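Local coordinates for ABC transporter binding protein AcbH (Actinoplanes, PDB 3OO8) that binds beta-D-galactopyranose as the extracellular solute receptor of an ABC transporter, at residues 243-246 against 247-251; 95-99 against 100-104; 330-333 against 334-337; 202-205 against 206-210; 160-163 against 164-168. The protein carries 2 engineered substitutions. All coordinates share one frame; numbering follows the deposited sequence.

Contact 1. Residues 243-246 against 247-251; sequences RTWQ and DAAKA. With SO4 (sulfate ion), chain C.
Arg-243 reaches alongside the first turn of helix 245-253, its CB leading to a CG that rests 3.9 Å from Asp-247 CB. The next carbon, CD, lies over the start of the helix, 4.0 Å from Ala-248 CB. A bend at chi3 (-58°) then swings the guanidinium to a sulfate ion, probably taken up from the crystallisation liquor. NE donates to sulfate O3 at 2.9 Å with an N-H...O angle of 164°, and NH2 donates to O2 at 2.8 Å, which sets the sulfur in the guanidinium plane, at its edge. NH1 turns to the carbonyl of Phe-182, and NH2 also serves that of Lys-238. A leucine in its place is likely to leave the sulfate and both of these carbonyls without their donor. Thr-244 is the N-cap of the helix: its OG1 accepts from Asp-247 N at 3.2 Å, and its carbonyl O takes Ala-248 N in the carbonyl plane. A water held between Thr-244 N and Asp-247 OD2 ties the carboxylate back to the cap. The Trp-245 indole, next after the cap, meets Ala-249 CB one turn on with its ring edge, CZ3 at 4.1 Å, while Gln-246 CD lies above one face. The same indole touches Gln-266, a beta-D-galactose-binding residue, and meets the ring of Trp-188.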
loop_
_atom_site.group_PDB
_atom_site.type_symbol
_atom_site.label_atom_id
_atom_site.label_comp_id
_atom_site.label_asym_id
_atom_site.label_seq_id
_atom_site.Cartn_x
_atom_site.Cartn_y
_atom_site.Cartn_z
ATOM N N ARG A 243 11.656 -17.863 6.953
ATOM C CA ARG A 243 10.629 -17.498 7.937
ATOM C C ARG A 243 9.372 -16.905 7.311
ATOM O O ARG A 243 9.469 -16.056 6.409
ATOM C CB ARG A 243 11.217 -16.499 8.959
ATOM C CG ARG A 243 10.267 -16.119 10.128
ATOM C CD ARG A 243 10.927 -15.320 11.262
ATOM N NE ARG A 243 12.049 -16.084 11.811
ATOM C CZ ARG A 243 13.332 -15.852 11.543
ATOM N NH1 ARG A 243 13.698 -14.824 10.776
ATOM N NH2 ARG A 243 14.273 -16.652 12.065
ATOM N N THR A 244 8.207 -17.324 7.797
ATOM C CA THR A 244 6.942 -16.720 7.345
ATOM C C THR A 244 6.742 -15.399 8.087
ATOM O O THR A 244 7.238 -15.197 9.203
ATOM C CB THR A 244 5.688 -17.572 7.634
ATOM O OG1 THR A 244 5.556 -17.768 9.054
ATOM C CG2 THR A 244 5.746 -18.922 6.893
ATOM N N TRP A 245 6.002 -14.481 7.469
ATOM C CA TRP A 245 5.809 -13.207 8.129
ATOM C C TRP A 245 5.046 -13.378 9.448
ATOM O O TRP A 245 5.331 -12.681 10.419
ATOM C CB TRP A 245 5.224 -12.125 7.174
ATOM C CG TRP A 245 3.744 -12.240 6.900
ATOM C CD1 TRP A 245 3.153 -12.780 5.788
ATOM C CD2 TRP A 245 2.673 -11.900 7.790
ATOM N NE1 TRP A 245 1.775 -12.761 5.920
ATOM C CE2 TRP A 245 1.465 -12.211 7.136
ATOM C CE3 TRP A 245 2.617 -11.345 9.073
ATOM C CZ2 TRP A 245 0.217 -12.004 7.731
ATOM C CZ3 TRP A 245 1.376 -11.137 9.663
ATOM C CH2 TRP A 245 0.194 -11.469 8.986
ATOM N N GLN A 246 4.098 -14.314 9.502
ATOM C CA GLN A 246 3.376 -14.543 10.752
ATOM C C GLN A 246 4.329 -14.962 11.888
ATOM O O GLN A 246 4.141 -14.564 13.035
ATOM C CB GLN A 246 2.264 -15.585 10.546
ATOM C CG GLN A 246 1.187 -15.177 9.528
ATOM C CD GLN A 246 1.480 -15.590 8.097
ATOM O OE1 GLN A 246 2.634 -15.787 7.714
ATOM N NE2 GLN A 246 0.423 -15.642 7.271
ATOM N N ASP A 247 5.354 -15.760 11.585
ATOM C CA ASP A 247 6.298 -16.165 12.632
ATOM C C ASP A 247 7.130 -14.983 13.140
ATOM O O ASP A 247 7.480 -14.914 14.317
ATOM C CB ASP A 247 7.198 -17.319 12.171
ATOM C CG ASP A 247 6.480 -18.681 12.232
ATOM O OD1 ASP A 247 5.385 -18.759 12.813
ATOM O OD2 ASP A 247 7.008 -19.674 11.698
ATOM N N ALA A 248 7.447 -14.043 12.245
ATOM C CA ALA A 248 8.131 -12.828 12.666
ATOM C C ALA A 248 7.181 -11.987 13.527
ATOM O O ALA A 248 7.576 -11.454 14.566
ATOM C CB ALA A 248 8.619 -12.024 11.449
ATOM N N ALA A 249 5.922 -11.889 13.110
ATOM C CA ALA A 249 4.934 -11.140 13.871
ATOM C C ALA A 249 4.715 -11.754 15.266
ATOM O O ALA A 249 4.572 -11.022 16.251
ATOM C CB ALA A 249 3.626 -11.041 13.080
ATOM N N LYS A 250 4.770 -13.085 15.348
ATOM C CA LYS A 250 4.620 -13.766 16.649
ATOM C C LYS A 250 5.835 -13.475 17.520
ATOM O O LYS A 250 5.703 -13.326 18.737
ATOM C CB LYS A 250 4.386 -15.272 16.490
ATOM C CG LYS A 250 2.920 -15.679 16.261
ATOM C CD LYS A 250 1.945 -15.182 17.371
ATOM C CE LYS A 250 0.475 -15.573 17.088
ATOM N NZ LYS A 250 -0.576 -14.667 17.732
ATOM N N ALA A 251 7.017 -13.362 16.915
ATOM C CA ALA A 251 8.215 -13.003 17.681
ATOM C C ALA A 251 8.071 -11.630 18.344
ATOM O O ALA A 251 8.451 -11.448 19.509
ATOM C CB ALA A 251 9.488 -13.075 16.828
HETATM S S SO4 C . 11.963 -19.099 13.915
HETATM O O1 SO4 C . 11.431 -20.454 13.849
HETATM O O2 SO4 C . 13.128 -18.994 13.046
HETATM O O3 SO4 C . 10.911 -18.192 13.468
HETATM O O4 SO4 C . 12.386 -18.760 15.270
HETATM O O HOH W 1 8.716 -19.665 9.588
#

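Contact 2. Residues 95-99 against 100-104; sequences QFFAA and QGLLT
The Phe-96 and Phe-97 rings both meet the Gln-100 amide, whose plane stands 85° to the first ring and 30° to the second. Gln-100 OE1 comes obliquely to Phe-96, 3.0 Å from CE2, and lies at the edge of the Phe-97 ring, 4.1 Å from CD1. Phe-97 CD1 has Leu-102 CD1 at 4.0 Å and itself sits at the edge of the Phe-96 ring, in its plane. Behind the rings, helix 92-99 ends in a Schellman motif, with Gly-101 at positive phi. Leu-102 N donates to Phe-97 O at 3.1 Å, and Gly-101 N reaches Ala-98 O from above the carbonyl plane. A water bridges Ala-98 O and Leu-103 N. Leu-103 CG closes on Phe-97 CB, and Phe-97 continues onto helix 67-79 and the galactose-binding Arg-93. The contact buries Gln-100 OE1 against two aromatic rings, a carbonyl oxygen without a hydrogen-bond partner in the model, which probably costs some polar stabilisation.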
loop_
_atom_site.group_PDB
_atom_site.type_symbol
_atom_site.label_atom_id
_atom_site.label_comp_id
_atom_site.label_asym_id
_atom_site.label_seq_id
_atom_site.Cartn_x
_atom_site.Cartn_y
_atom_site.Cartn_z
ATOM N N GLN A 95 -2.704 3.481 -14.330
ATOM C CA GLN A 95 -2.163 4.431 -15.302
ATOM C C GLN A 95 -1.995 3.824 -16.696
ATOM O O GLN A 95 -2.168 4.527 -17.693
ATOM C CB GLN A 95 -0.872 5.081 -14.789
ATOM C CG GLN A 95 -1.121 5.918 -13.519
ATOM C CD GLN A 95 -0.002 6.836 -13.169
ATOM O OE1 GLN A 95 1.164 6.460 -13.255
ATOM N NE2 GLN A 95 -0.340 8.073 -12.797
ATOM N N PHE A 96 -1.680 2.534 -16.751
ATOM C CA PHE A 96 -1.521 1.822 -18.023
ATOM C C PHE A 96 -2.867 1.783 -18.752
ATOM O O PHE A 96 -2.945 2.135 -19.932
ATOM C CB PHE A 96 -1.021 0.393 -17.785
ATOM C CG PHE A 96 -0.778 -0.389 -19.048
ATOM C CD1 PHE A 96 0.430 -0.268 -19.723
ATOM C CD2 PHE A 96 -1.746 -1.233 -19.552
ATOM C CE1 PHE A 96 0.665 -0.972 -20.892
ATOM C CE2 PHE A 96 -1.513 -1.965 -20.721
ATOM C CZ PHE A 96 -0.307 -1.822 -21.390
ATOM N N PHE A 97 -3.925 1.388 -18.048
ATOM C CA PHE A 97 -5.225 1.316 -18.685
ATOM C C PHE A 97 -5.719 2.672 -19.117
ATOM O O PHE A 97 -6.278 2.773 -20.211
ATOM C CB PHE A 97 -6.250 0.574 -17.835
ATOM C CG PHE A 97 -5.804 -0.794 -17.406
ATOM C CD1 PHE A 97 -5.215 -1.656 -18.312
ATOM C CD2 PHE A 97 -6.005 -1.231 -16.102
ATOM C CE1 PHE A 97 -4.807 -2.926 -17.924
ATOM C CE2 PHE A 97 -5.602 -2.507 -15.711
ATOM C CZ PHE A 97 -5.003 -3.345 -16.624
ATOM N N ALA A 98 -5.509 3.699 -18.288
ATOM C CA ALA A 98 -5.900 5.077 -18.628
ATOM C C ALA A 98 -5.124 5.554 -19.858
ATOM O O ALA A 98 -5.686 6.205 -20.733
ATOM C CB ALA A 98 -5.669 6.055 -17.448
ATOM N N ALA A 99 -3.841 5.212 -19.915
ATOM C CA ALA A 99 -2.984 5.605 -21.050
ATOM C C ALA A 99 -3.454 4.945 -22.344
ATOM O O ALA A 99 -3.308 5.509 -23.435
ATOM C CB ALA A 99 -1.550 5.210 -20.764
ATOM N N GLN A 100 -4.004 3.747 -22.214
ATOM C CA GLN A 100 -4.452 2.932 -23.330
ATOM C C GLN A 100 -5.819 3.305 -23.885
ATOM O O GLN A 100 -6.252 2.721 -24.878
ATOM C CB GLN A 100 -4.513 1.502 -22.847
ATOM C CG GLN A 100 -4.746 0.461 -23.881
ATOM C CD GLN A 100 -4.331 -0.900 -23.358
ATOM O OE1 GLN A 100 -4.001 -1.041 -22.179
ATOM N NE2 GLN A 100 -4.336 -1.902 -24.228
ATOM N N GLY A 101 -6.522 4.207 -23.200
ATOM C CA GLY A 101 -7.850 4.644 -23.604
ATOM C C GLY A 101 -8.961 3.732 -23.123
ATOM O O GLY A 101 -10.054 3.763 -23.674
ATOM N N LEU A 102 -8.689 2.906 -22.110
ATOM C CA LEU A 102 -9.700 1.968 -21.623
ATOM C C LEU A 102 -10.601 2.518 -20.519
ATOM O O LEU A 102 -11.570 1.857 -20.143
ATOM C CB LEU A 102 -9.049 0.674 -21.101
ATOM C CG LEU A 102 -8.261 -0.146 -22.132
ATOM C CD1 LEU A 102 -7.671 -1.421 -21.499
ATOM C CD2 LEU A 102 -9.176 -0.472 -23.286
ATOM N N LEU A 103 -10.266 3.688 -20.003
ATOM C CA LEU A 103 -10.986 4.276 -18.868
ATOM C C LEU A 103 -11.558 5.639 -19.171
ATOM O O LEU A 103 -10.916 6.443 -19.832
ATOM C CB LEU A 103 -10.066 4.379 -17.655
ATOM C CG LEU A 103 -9.370 3.092 -17.206
ATOM C CD1 LEU A 103 -8.560 3.413 -15.970
ATOM C CD2 LEU A 103 -10.358 1.964 -16.911
ATOM N N THR A 104 -12.766 5.907 -18.675
ATOM C CA THR A 104 -13.379 7.214 -18.844
ATOM C C THR A 104 -12.827 8.158 -17.790
ATOM O O THR A 104 -12.809 7.812 -16.609
ATOM C CB THR A 104 -14.912 7.079 -18.701
ATOM O OG1 THR A 104 -15.397 6.354 -19.832
ATOM C CG2 THR A 104 -15.587 8.439 -18.692
HETATM O O HOH W 2 -8.453 5.820 -20.862
#

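Contact 3. Residues 330-333 against 334-337; sequences AFLK and TDHW
Leu-332 and Asp-335 meet across a type I beta turn that leads the chain out of helix 325-332. Their side chains run side by side and point the same way: Leu-332 CD2 is 3.7 Å from both CB and OD2 of Asp-335. The turn is closed by Asp-335 N, which donates to Leu-332 O at 2.9 Å, well above the carbonyl plane although the N-H...O angle is 159°. Around this pair, a water accepts from Thr-334 N and donates to Phe-331 O, bridging the last helical turn to the turn that follows. Lys-333 bends back at chi3 (-61°) and chi4 so that NZ reaches Ala-330 O at 2.9 Å, a carbonyl at the helix end. Further out, the leucine touches Tyr-138 of strand 134-147, and Phe-331 lies against helix 39-56, its ring meeting those of Tyr-36 and Tyr-138. Asp-335 OD2 is hydrogen-bonded to a glycerol, probably from the crystallisation liquor. The other carboxylate oxygen, Asp-335 OD1, accepts from Asp-338 N and, in an Asx turn, from Trp-337 N, which meets it nearly end-on along its C-O bond at 3.0 Å.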
loop_
_atom_site.group_PDB
_atom_site.type_symbol
_atom_site.label_atom_id
_atom_site.label_comp_id
_atom_site.label_asym_id
_atom_site.label_seq_id
_atom_site.Cartn_x
_atom_site.Cartn_y
_atom_site.Cartn_z
ATOM N N ALA A 330 -19.271 3.743 6.181
ATOM C CA ALA A 330 -20.217 2.624 6.016
ATOM C C ALA A 330 -19.492 1.345 5.590
ATOM O O ALA A 330 -19.601 0.306 6.240
ATOM C CB ALA A 330 -21.286 2.984 5.034
ATOM N N PHE A 331 -18.692 1.427 4.532
ATOM C CA PHE A 331 -17.968 0.241 4.052
ATOM C C PHE A 331 -17.028 -0.332 5.108
ATOM O O PHE A 331 -16.807 -1.554 5.224
ATOM C CB PHE A 331 -17.159 0.588 2.792
ATOM C CG PHE A 331 -16.420 -0.575 2.239
ATOM C CD1 PHE A 331 -17.083 -1.496 1.446
ATOM C CD2 PHE A 331 -15.066 -0.792 2.537
ATOM C CE1 PHE A 331 -16.410 -2.599 0.935
ATOM C CE2 PHE A 331 -14.415 -1.883 2.025
ATOM C CZ PHE A 331 -15.076 -2.791 1.228
ATOM N N LEU A 332 -16.407 0.570 5.877
ATOM C CA LEU A 332 -15.382 0.151 6.826
ATOM C C LEU A 332 -15.869 -0.317 8.207
ATOM O O LEU A 332 -15.064 -0.730 9.032
ATOM C CB LEU A 332 -14.321 1.259 6.989
ATOM C CG LEU A 332 -13.541 1.552 5.687
ATOM C CD1 LEU A 332 -12.721 2.821 5.939
ATOM C CD2 LEU A 332 -12.617 0.382 5.364
ATOM N N LYS A 333 -17.179 -0.310 8.435
ATOM C CA LYS A 333 -17.701 -0.713 9.762
ATOM C C LYS A 333 -17.109 -2.020 10.278
ATOM O O LYS A 333 -16.750 -2.126 11.464
ATOM C CB LYS A 333 -19.232 -0.828 9.719
ATOM C CG LYS A 333 -19.952 0.495 9.617
ATOM C CD LYS A 333 -21.478 0.275 9.803
ATOM C CE LYS A 333 -22.049 -0.659 8.721
ATOM N NZ LYS A 333 -22.249 -0.061 7.350
ATOM N N THR A 334 -17.010 -3.017 9.403
ATOM C CA THR A 334 -16.514 -4.330 9.799
ATOM C C THR A 334 -15.061 -4.589 9.380
ATOM O O THR A 334 -14.590 -5.708 9.509
ATOM C CB THR A 334 -17.372 -5.469 9.196
ATOM O OG1 THR A 334 -17.355 -5.413 7.754
ATOM C CG2 THR A 334 -18.809 -5.400 9.679
ATOM N N ASP A 335 -14.362 -3.561 8.911
ATOM C CA ASP A 335 -12.969 -3.679 8.478
ATOM C C ASP A 335 -12.112 -3.104 9.608
ATOM O O ASP A 335 -12.248 -1.936 9.945
ATOM C CB ASP A 335 -12.774 -2.847 7.203
ATOM C CG ASP A 335 -11.366 -3.006 6.575
ATOM O OD1 ASP A 335 -10.354 -3.062 7.309
ATOM O OD2 ASP A 335 -11.276 -3.015 5.323
ATOM N N HIS A 336 -11.236 -3.913 10.189
ATOM C CA HIS A 336 -10.480 -3.457 11.336
ATOM C C HIS A 336 -9.145 -2.780 11.073
ATOM O O HIS A 336 -8.530 -2.294 12.019
ATOM C CB HIS A 336 -10.270 -4.623 12.309
ATOM C CG HIS A 336 -11.549 -5.237 12.787
ATOM N ND1 HIS A 336 -12.510 -4.515 13.461
ATOM C CD2 HIS A 336 -12.027 -6.501 12.685
ATOM C CE1 HIS A 336 -13.527 -5.308 13.752
ATOM N NE2 HIS A 336 -13.257 -6.518 13.296
ATOM N N TRP A 337 -8.688 -2.732 9.817
ATOM C CA TRP A 337 -7.343 -2.198 9.538
ATOM C C TRP A 337 -7.313 -1.085 8.497
ATOM O O TRP A 337 -6.553 -0.142 8.639
ATOM C CB TRP A 337 -6.341 -3.303 9.181
ATOM C CG TRP A 337 -6.479 -4.425 10.161
ATOM C CD1 TRP A 337 -6.975 -5.661 9.891
ATOM C CD2 TRP A 337 -6.253 -4.376 11.583
ATOM N NE1 TRP A 337 -7.038 -6.410 11.052
ATOM C CE2 TRP A 337 -6.602 -5.642 12.100
ATOM C CE3 TRP A 337 -5.775 -3.401 12.457
ATOM C CZ2 TRP A 337 -6.483 -5.950 13.452
ATOM C CZ3 TRP A 337 -5.664 -3.714 13.816
ATOM C CH2 TRP A 337 -6.013 -4.969 14.288
HETATM O O HOH W 3 -18.242 -3.157 6.827
#

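Contact 4. Residues 202-205 against 206-210; sequences NGYD and YHIKL
Tyr-204 holds its CG opposite the backbone N (chi1 179°), and this lays the phenol alongside helix 204-212, where it meets Ile-208 one turn on, whose CG1 lies beside its own backbone N (chi1 -57°). Ile-208 CG1 comes over one face of the Tyr-204 ring, 3.8 Å from the centroid and 20° off the normal, a CH-pi contact offset toward the rim near CZ and CE2; CD1 follows close to CZ. With an alanine at Tyr-204, Ile-208 would probably lose the ring face that covers its CG1 and be freer to turn. On another side of the helix, the Tyr-206 ring lies alongside Asn-202, its CD2 only 3.3 Å from Asn-202 CB, with Asn-202 CG over one face. Gly-203, just before Tyr-204, is the N-cap, and its carbonyl O accepts from His-207 N at 3.1 Å. A water linking Asn-202 O and Tyr-206 N satisfies a first-turn amide. The Tyr-206 hydroxyl is hydrogen-bonded to Asp-219, and its ring packs on Val-222, while His-207 ND1 pairs with Asn-198. Tyr-204 turns instead to Ser-366 and Ser-368, so the short helix makes contact with helices 191-201 and 220-232 and with strand 366-368.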
loop_
_atom_site.group_PDB
_atom_site.type_symbol
_atom_site.label_atom_id
_atom_site.label_comp_id
_atom_site.label_asym_id
_atom_site.label_seq_id
_atom_site.Cartn_x
_atom_site.Cartn_y
_atom_site.Cartn_z
ATOM N N ASN A 202 16.077 8.482 -1.822
ATOM C CA ASN A 202 15.920 9.060 -3.162
ATOM C C ASN A 202 14.630 9.832 -3.424
ATOM O O ASN A 202 14.567 10.656 -4.350
ATOM C CB ASN A 202 16.121 7.978 -4.230
ATOM C CG ASN A 202 17.492 7.321 -4.137
ATOM O OD1 ASN A 202 17.605 6.086 -4.018
ATOM N ND2 ASN A 202 18.532 8.139 -4.109
ATOM N N GLY A 203 13.588 9.556 -2.637
ATOM C CA GLY A 203 12.353 10.292 -2.742
ATOM C C GLY A 203 11.326 9.614 -3.635
ATOM O O GLY A 203 11.613 8.619 -4.305
ATOM N N TYR A 204 10.114 10.175 -3.631
ATOM C CA TYR A 204 8.956 9.558 -4.296
ATOM C C TYR A 204 9.076 9.597 -5.818
ATOM O O TYR A 204 8.834 8.599 -6.507
ATOM C CB TYR A 204 7.672 10.291 -3.889
ATOM C CG TYR A 204 6.418 9.744 -4.535
ATOM C CD1 TYR A 204 5.736 8.671 -3.987
ATOM C CD2 TYR A 204 5.881 10.353 -5.657
ATOM C CE1 TYR A 204 4.579 8.176 -4.580
ATOM C CE2 TYR A 204 4.722 9.856 -6.250
ATOM C CZ TYR A 204 4.079 8.787 -5.699
ATOM O OH TYR A 204 2.935 8.312 -6.304
ATOM N N ASP A 205 9.411 10.773 -6.349
ATOM C CA ASP A 205 9.504 10.897 -7.795
ATOM C C ASP A 205 10.494 9.912 -8.406
ATOM O O ASP A 205 10.205 9.233 -9.405
ATOM C CB ASP A 205 9.877 12.324 -8.181
ATOM C CG ASP A 205 8.737 13.308 -7.950
ATOM O OD1 ASP A 205 7.561 12.877 -7.856
ATOM O OD2 ASP A 205 9.033 14.521 -7.867
ATOM N N TYR A 206 11.658 9.788 -7.772
ATOM C CA TYR A 206 12.639 8.777 -8.189
ATOM C C TYR A 206 12.135 7.338 -8.041
ATOM O O TYR A 206 12.351 6.510 -8.922
ATOM C CB TYR A 206 13.916 8.918 -7.331
ATOM C CG TYR A 206 15.022 7.945 -7.683
ATOM C CD1 TYR A 206 16.022 8.291 -8.584
ATOM C CD2 TYR A 206 15.123 6.697 -7.057
ATOM C CE1 TYR A 206 17.047 7.395 -8.898
ATOM C CE2 TYR A 206 16.114 5.791 -7.391
ATOM C CZ TYR A 206 17.109 6.159 -8.270
ATOM O OH TYR A 206 18.119 5.296 -8.574
ATOM N N HIS A 207 11.511 7.010 -6.901
ATOM C CA HIS A 207 10.967 5.679 -6.744
ATOM C C HIS A 207 9.988 5.326 -7.862
ATOM O O HIS A 207 10.126 4.254 -8.455
ATOM C CB HIS A 207 10.326 5.516 -5.355
ATOM C CG HIS A 207 9.751 4.154 -5.096
ATOM N ND1 HIS A 207 10.518 3.011 -4.965
ATOM C CD2 HIS A 207 8.464 3.771 -4.894
ATOM C CE1 HIS A 207 9.724 1.982 -4.716
ATOM N NE2 HIS A 207 8.474 2.417 -4.672
ATOM N N ILE A 208 9.069 6.240 -8.203
ATOM C CA ILE A 208 8.109 5.959 -9.269
ATOM C C ILE A 208 8.811 5.835 -10.639
ATOM O O ILE A 208 8.464 4.952 -11.427
ATOM C CB ILE A 208 6.915 6.981 -9.302
ATOM C CG1 ILE A 208 6.194 7.011 -7.954
ATOM C CG2 ILE A 208 5.911 6.581 -10.365
ATOM C CD1 ILE A 208 5.718 5.606 -7.474
ATOM N N LYS A 209 9.814 6.677 -10.899
ATOM C CA LYS A 209 10.592 6.574 -12.144
ATOM C C LYS A 209 11.242 5.212 -12.242
ATOM O O LYS A 209 11.207 4.572 -13.307
ATOM C CB LYS A 209 11.649 7.667 -12.229
ATOM C CG LYS A 209 11.127 9.050 -12.632
ATOM C CD LYS A 209 12.295 10.025 -12.613
ATOM C CE LYS A 209 11.896 11.377 -13.150
ATOM N NZ LYS A 209 13.063 12.297 -13.028
ATOM N N LEU A 210 11.800 4.744 -11.119
ATOM C CA LEU A 210 12.427 3.434 -11.100
ATOM C C LEU A 210 11.385 2.345 -11.376
ATOM O O LEU A 210 11.616 1.426 -12.162
ATOM C CB LEU A 210 13.129 3.166 -9.756
ATOM C CG LEU A 210 13.888 1.835 -9.642
ATOM C CD1 LEU A 210 15.059 1.746 -10.623
ATOM C CD2 LEU A 210 14.371 1.566 -8.215
HETATM O O HOH W 4 12.598 11.832 -5.884
#

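Contact 5. Residues 160-163 against 164-168; sequences ASWE and AFIAL
Trp-162 and Ile-166 form the tightly packed side of the first turn of helix 162-174. Ile-166 CG1 stands over one face of the indole, a CH-pi contact 3.8 Å from the centroid of the five-membered ring, and CD1 spreads on to CZ2 at 3.8 Å. Trp-162 also meets Phe-165 obliquely, CE3 to CD2 at 4.0 Å with the planes 49° apart. Beyond these groups lie helix 220-232, which contributes Glu-231 as acceptor for Trp-162 NE1, and Phe-284, whose ring meets that of Phe-165. The opposite character belongs to the exposed Glu-163 and Ala-167: Glu-163 bends at chi2 (83°) and folds back over Ala-164 N, its OE2 3.2 Å from that nitrogen but at an angle too poor for a hydrogen bond. At the head of the helix, Ser-161 is the N-cap: its OG accepts from Ala-164 N at 3.1 Å. The helix start thus divides its chemistry, one capping bond meeting a first-turn amide while the indole combines an apolar face with an N-H spent on a carboxylate.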
loop_
_atom_site.group_PDB
_atom_site.type_symbol
_atom_site.label_atom_id
_atom_site.label_comp_id
_atom_site.label_asym_id
_atom_site.label_seq_id
_atom_site.Cartn_x
_atom_site.Cartn_y
_atom_site.Cartn_z
ATOM N N ALA A 160 13.056 9.425 15.550
ATOM C CA ALA A 160 12.670 10.235 14.393
ATOM C C ALA A 160 13.661 10.129 13.245
ATOM O O ALA A 160 13.297 10.400 12.079
ATOM C CB ALA A 160 12.506 11.686 14.786
ATOM N N SER A 161 14.916 9.832 13.569
ATOM C CA SER A 161 15.996 9.800 12.592
ATOM C C SER A 161 16.642 8.435 12.475
ATOM O O SER A 161 16.562 7.621 13.398
ATOM C CB SER A 161 17.098 10.768 13.035
ATOM O OG SER A 161 17.638 10.302 14.271
ATOM N N TRP A 162 17.333 8.206 11.361
ATOM C CA TRP A 162 18.081 6.982 11.168
ATOM C C TRP A 162 19.117 6.833 12.273
ATOM O O TRP A 162 19.306 5.738 12.786
ATOM C CB TRP A 162 18.789 7.023 9.826
ATOM C CG TRP A 162 19.626 5.836 9.495
ATOM C CD1 TRP A 162 20.988 5.724 9.593
ATOM C CD2 TRP A 162 19.165 4.579 8.979
ATOM N NE1 TRP A 162 21.394 4.493 9.166
ATOM C CE2 TRP A 162 20.302 3.763 8.789
ATOM C CE3 TRP A 162 17.902 4.067 8.665
ATOM C CZ2 TRP A 162 20.225 2.464 8.285
ATOM C CZ3 TRP A 162 17.812 2.765 8.152
ATOM C CH2 TRP A 162 18.978 1.970 7.978
ATOM N N GLU A 163 19.763 7.929 12.678
ATOM C CA GLU A 163 20.802 7.773 13.711
ATOM C C GLU A 163 20.185 7.280 15.006
ATOM O O GLU A 163 20.770 6.412 15.665
ATOM C CB GLU A 163 21.629 9.064 13.924
ATOM C CG GLU A 163 20.881 10.236 14.577
ATOM C CD GLU A 163 20.820 10.172 16.120
ATOM O OE1 GLU A 163 20.115 11.011 16.742
ATOM O OE2 GLU A 163 21.477 9.284 16.719
ATOM N N ALA A 164 19.006 7.785 15.366
ATOM C CA ALA A 164 18.373 7.367 16.632
ATOM C C ALA A 164 17.886 5.926 16.489
ATOM O O ALA A 164 17.962 5.123 17.432
ATOM C CB ALA A 164 17.239 8.300 16.994
ATOM N N PHE A 165 17.460 5.583 15.277
ATOM C CA PHE A 165 16.962 4.241 14.950
ATOM C C PHE A 165 18.052 3.179 15.120
ATOM O O PHE A 165 17.833 2.121 15.725
ATOM C CB PHE A 165 16.432 4.291 13.517
ATOM C CG PHE A 165 15.732 3.033 13.053
ATOM C CD1 PHE A 165 14.632 2.527 13.746
ATOM C CD2 PHE A 165 16.133 2.394 11.888
ATOM C CE1 PHE A 165 13.971 1.415 13.300
ATOM C CE2 PHE A 165 15.479 1.246 11.436
ATOM C CZ PHE A 165 14.381 0.762 12.144
ATOM N N ILE A 166 19.244 3.482 14.619
ATOM C CA ILE A 166 20.353 2.555 14.677
ATOM C C ILE A 166 20.795 2.487 16.126
ATOM O O ILE A 166 21.105 1.401 16.632
ATOM C CB ILE A 166 21.475 2.948 13.723
ATOM C CG1 ILE A 166 20.987 2.798 12.279
ATOM C CG2 ILE A 166 22.755 2.123 13.978
ATOM C CD1 ILE A 166 20.520 1.399 11.895
ATOM N N ALA A 167 20.791 3.627 16.805
ATOM C CA ALA A 167 21.214 3.637 18.219
ATOM C C ALA A 167 20.260 2.774 19.062
ATOM O O ALA A 167 20.691 2.044 19.984
ATOM C CB ALA A 167 21.278 5.089 18.752
ATOM N N LEU A 168 18.970 2.857 18.750
ATOM C CA LEU A 168 17.952 2.046 19.426
ATOM C C LEU A 168 18.124 0.558 19.137
ATOM O O LEU A 168 18.070 -0.292 20.046
ATOM C CB LEU A 168 16.562 2.512 19.014
ATOM C CG LEU A 168 15.355 1.729 19.527
ATOM C CD1 LEU A 168 15.289 1.747 21.069
ATOM C CD2 LEU A 168 14.100 2.273 18.905
#

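From the N terminus, contact 2 comes first, ending helix 92-99 and turning the chain toward helix 107-113. Contact 5 opens helix 162-174, contact 4 opens helix 204-212 just after helix 191-201, and contact 1 opens helix 245-253 ahead of strand 257-261. Contact 3 comes last, closing helix 325-332 and leading to strand 339-340. Each is local and complete before the next begins, so none nest or cross. Three mark helix starts and two mark helix ends. Contacts 1 and 2 lie on opposite sides of the chain's centre, about 39 Å apart between centres, whereas contacts 2 and 4 approach to about 6 Å between nearest atoms without touching.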